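Local atomic coordinates of mutual gliding-motility protein MglA (Myxococcus xanthus DK 1622, PDB entry 6HJO), a protein that acts as a small Arf-family GTPase that switches the direction of gliding and coordinates social and adventurous motility in the bacterium. Residues I11-V16 and T72-Y77. Sequence-based numbering, arbitrary orientation.
Sequences INCKIV and TRFHLY
Segments 11-16 and 72-77, of strands 10-18 and 71-78, run parallel, paired from Ile11-Thr72 to Val16-Tyr77 in the central sheet of a Ras-like GTPase domain, where the first leads into the P-loop and the second runs on into Thr78, which is predicted to bind GTP. Five backbone hydrogen bonds join them, the straightest from Ile15 N to His75 O (2.8 Å, 178°). The two faces of the ladder differ in chemistry. On that of Cys13, Ile15, Phe74 and Leu76, packed partly against helix 176-191, contacts are apolar: Cys13 SG meets the Phe74 ring obliquely, 3.9 Å from its centroid, and Ile15 CD1 touches Phe74 CD1 at 3.5 Å. The face of Asn12, Lys14, Arg73, His75 and Tyr77 mixes polar and aromatic contacts. His75 NE2 donates to Asn12 OD1 at 2.8 Å, the acceptor lying near the imidazole plane while the amide is turned 60° from it. With CG anti to the carbonyl carbon (chi1 -63°), the imidazole reaches diagonally back to Asn12. Arg73 CD packs 3.4 Å from Asn12 OD1, and the guanidinium of Arg73 goes on to salt bridges with Glu10 and Asp58. Farther along, the extended Lys14 chain crosses one face of Tyr77, CE 3.9 Å from the ring centroid in a CH-pi contact and NZ placed for a cation-pi interaction, while NZ also hydrogen-bonds to Ile92 O and Lys94 O. A leucine in place of His75 would probably leave Asn12 OD1 without its imidazole donor and its amide less firmly oriented. The Asn12 amide is thus held at both ends, by His75 at OD1 and by a hydrogen bond from ND2 to Phe3 O.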
loop_
_atom_site.group_PDB
_atom_site.type_symbol
_atom_site.label_atom_id
_atom_site.label_comp_id
_atom_site.label_asym_id
_atom_site.label_seq_id
_atom_site.Cartn_x
_atom_site.Cartn_y
_atom_site.Cartn_z
ATOM N N ILE A 11 4.790 -19.012 -10.001
ATOM C CA ILE A 11 5.736 -18.967 -8.894
ATOM C C ILE A 11 5.996 -17.456 -8.675
ATOM O O ILE A 11 6.471 -16.778 -9.590
ATOM C CB ILE A 11 7.056 -19.737 -9.200
ATOM C CG1 ILE A 11 6.805 -21.251 -9.443
ATOM C CG2 ILE A 11 8.090 -19.502 -8.080
ATOM C CD1 ILE A 11 7.964 -21.998 -10.129
ATOM N N ASN A 12 5.666 -16.930 -7.489
ATOM C CA ASN A 12 5.893 -15.505 -7.201
ATOM C C ASN A 12 7.173 -15.343 -6.412
ATOM O O ASN A 12 7.329 -15.917 -5.337
ATOM C CB ASN A 12 4.712 -14.896 -6.440
ATOM C CG ASN A 12 3.460 -14.859 -7.267
ATOM O OD1 ASN A 12 3.204 -13.877 -7.960
ATOM N ND2 ASN A 12 2.669 -15.930 -7.231
ATOM N N CYS A 13 8.103 -14.580 -6.941
ATOM C CA CYS A 13 9.329 -14.393 -6.189
ATOM C C CYS A 13 9.619 -12.922 -5.915
ATOM O O CYS A 13 9.344 -12.066 -6.752
ATOM C CB CYS A 13 10.489 -15.099 -6.868
ATOM S SG CYS A 13 11.025 -14.270 -8.365
ATOM N N LYS A 14 10.136 -12.645 -4.713
ATOM C CA LYS A 14 10.376 -11.313 -4.200
ATOM C C LYS A 14 11.842 -10.943 -4.281
ATOM O O LYS A 14 12.697 -11.639 -3.732
ATOM C CB LYS A 14 9.850 -11.206 -2.758
ATOM C CG LYS A 14 9.805 -9.797 -2.195
ATOM C CD LYS A 14 9.335 -9.842 -0.754
ATOM C CE LYS A 14 9.153 -8.457 -0.201
ATOM N NZ LYS A 14 8.788 -8.500 1.228
ATOM N N ILE A 15 12.114 -9.854 -4.995
ATOM C CA ILE A 15 13.453 -9.283 -5.170
ATOM C C ILE A 15 13.487 -7.962 -4.441
ATOM O O ILE A 15 12.707 -7.065 -4.758
ATOM C CB ILE A 15 13.926 -9.235 -6.650
ATOM C CG1 ILE A 15 14.042 -10.699 -7.203
ATOM C CG2 ILE A 15 15.319 -8.522 -6.749
ATOM C CD1 ILE A 15 14.069 -10.808 -8.684
ATOM N N VAL A 16 14.356 -7.869 -3.413
ATOM C CA VAL A 16 14.462 -6.670 -2.588
ATOM C C VAL A 16 15.683 -5.829 -2.991
ATOM O O VAL A 16 16.798 -6.346 -3.022
ATOM C CB VAL A 16 14.419 -7.002 -1.058
ATOM C CG1 VAL A 16 14.767 -5.781 -0.195
ATOM C CG2 VAL A 16 13.048 -7.568 -0.657
ATOM N N THR A 72 7.185 -17.794 -13.870
ATOM C CA THR A 72 7.731 -17.059 -12.729
ATOM C C THR A 72 7.367 -15.581 -12.819
ATOM O O THR A 72 7.678 -14.930 -13.820
ATOM C CB THR A 72 9.249 -17.319 -12.536
ATOM O OG1 THR A 72 9.482 -18.729 -12.445
ATOM C CG2 THR A 72 9.823 -16.622 -11.276
ATOM N N ARG A 73 6.707 -15.068 -11.770
ATOM C CA ARG A 73 6.321 -13.666 -11.631
ATOM C C ARG A 73 7.284 -13.013 -10.641
ATOM O O ARG A 73 7.452 -13.499 -9.519
ATOM C CB ARG A 73 4.864 -13.527 -11.140
ATOM C CG ARG A 73 4.422 -12.057 -11.006
ATOM C CD ARG A 73 2.926 -11.931 -10.706
ATOM N NE ARG A 73 2.097 -12.390 -11.828
ATOM C CZ ARG A 73 1.772 -11.642 -12.881
ATOM N NH1 ARG A 73 2.212 -10.397 -12.981
ATOM N NH2 ARG A 73 1.014 -12.142 -13.845
ATOM N N PHE A 74 7.897 -11.904 -11.056
ATOM C CA PHE A 74 8.851 -11.179 -10.233
ATOM C C PHE A 74 8.197 -9.987 -9.545
ATOM O O PHE A 74 7.477 -9.221 -10.185
ATOM C CB PHE A 74 10.073 -10.744 -11.076
ATOM C CG PHE A 74 10.881 -11.916 -11.588
ATOM C CD1 PHE A 74 11.879 -12.489 -10.808
ATOM C CD2 PHE A 74 10.622 -12.471 -12.836
ATOM C CE1 PHE A 74 12.601 -13.608 -11.260
ATOM C CE2 PHE A 74 11.360 -13.574 -13.298
ATOM C CZ PHE A 74 12.350 -14.128 -12.507
ATOM N N HIS A 75 8.457 -9.840 -8.230
ATOM C CA HIS A 75 7.954 -8.740 -7.405
ATOM C C HIS A 75 9.182 -7.968 -6.923
ATOM O O HIS A 75 10.042 -8.550 -6.264
ATOM C CB HIS A 75 7.133 -9.264 -6.211
ATOM C CG HIS A 75 5.889 -10.023 -6.591
ATOM N ND1 HIS A 75 4.628 -9.517 -6.322
ATOM C CD2 HIS A 75 5.754 -11.235 -7.185
ATOM C CE1 HIS A 75 3.774 -10.430 -6.760
ATOM N NE2 HIS A 75 4.408 -11.470 -7.304
ATOM N N LEU A 76 9.313 -6.705 -7.337
ATOM C CA LEU A 76 10.477 -5.853 -6.989
ATOM C C LEU A 76 10.032 -4.906 -5.881
ATOM O O LEU A 76 9.047 -4.199 -6.059
ATOM C CB LEU A 76 10.959 -5.080 -8.237
ATOM C CG LEU A 76 12.082 -5.674 -9.099
ATOM C CD1 LEU A 76 11.846 -7.125 -9.514
ATOM C CD2 LEU A 76 12.400 -4.773 -10.299
ATOM N N TYR A 77 10.704 -4.963 -4.714
ATOM C CA TYR A 77 10.370 -4.193 -3.497
ATOM C C TYR A 77 11.571 -3.367 -3.018
ATOM O O TYR A 77 12.695 -3.843 -3.098
ATOM C CB TYR A 77 9.996 -5.167 -2.356
ATOM C CG TYR A 77 8.547 -5.595 -2.380
ATOM C CD1 TYR A 77 8.102 -6.581 -3.262
ATOM C CD2 TYR A 77 7.613 -5.009 -1.528
ATOM C CE1 TYR A 77 6.753 -6.963 -3.305
ATOM C CE2 TYR A 77 6.268 -5.393 -1.555
ATOM C CZ TYR A 77 5.843 -6.359 -2.458
ATOM O OH TYR A 77 4.521 -6.737 -2.510
#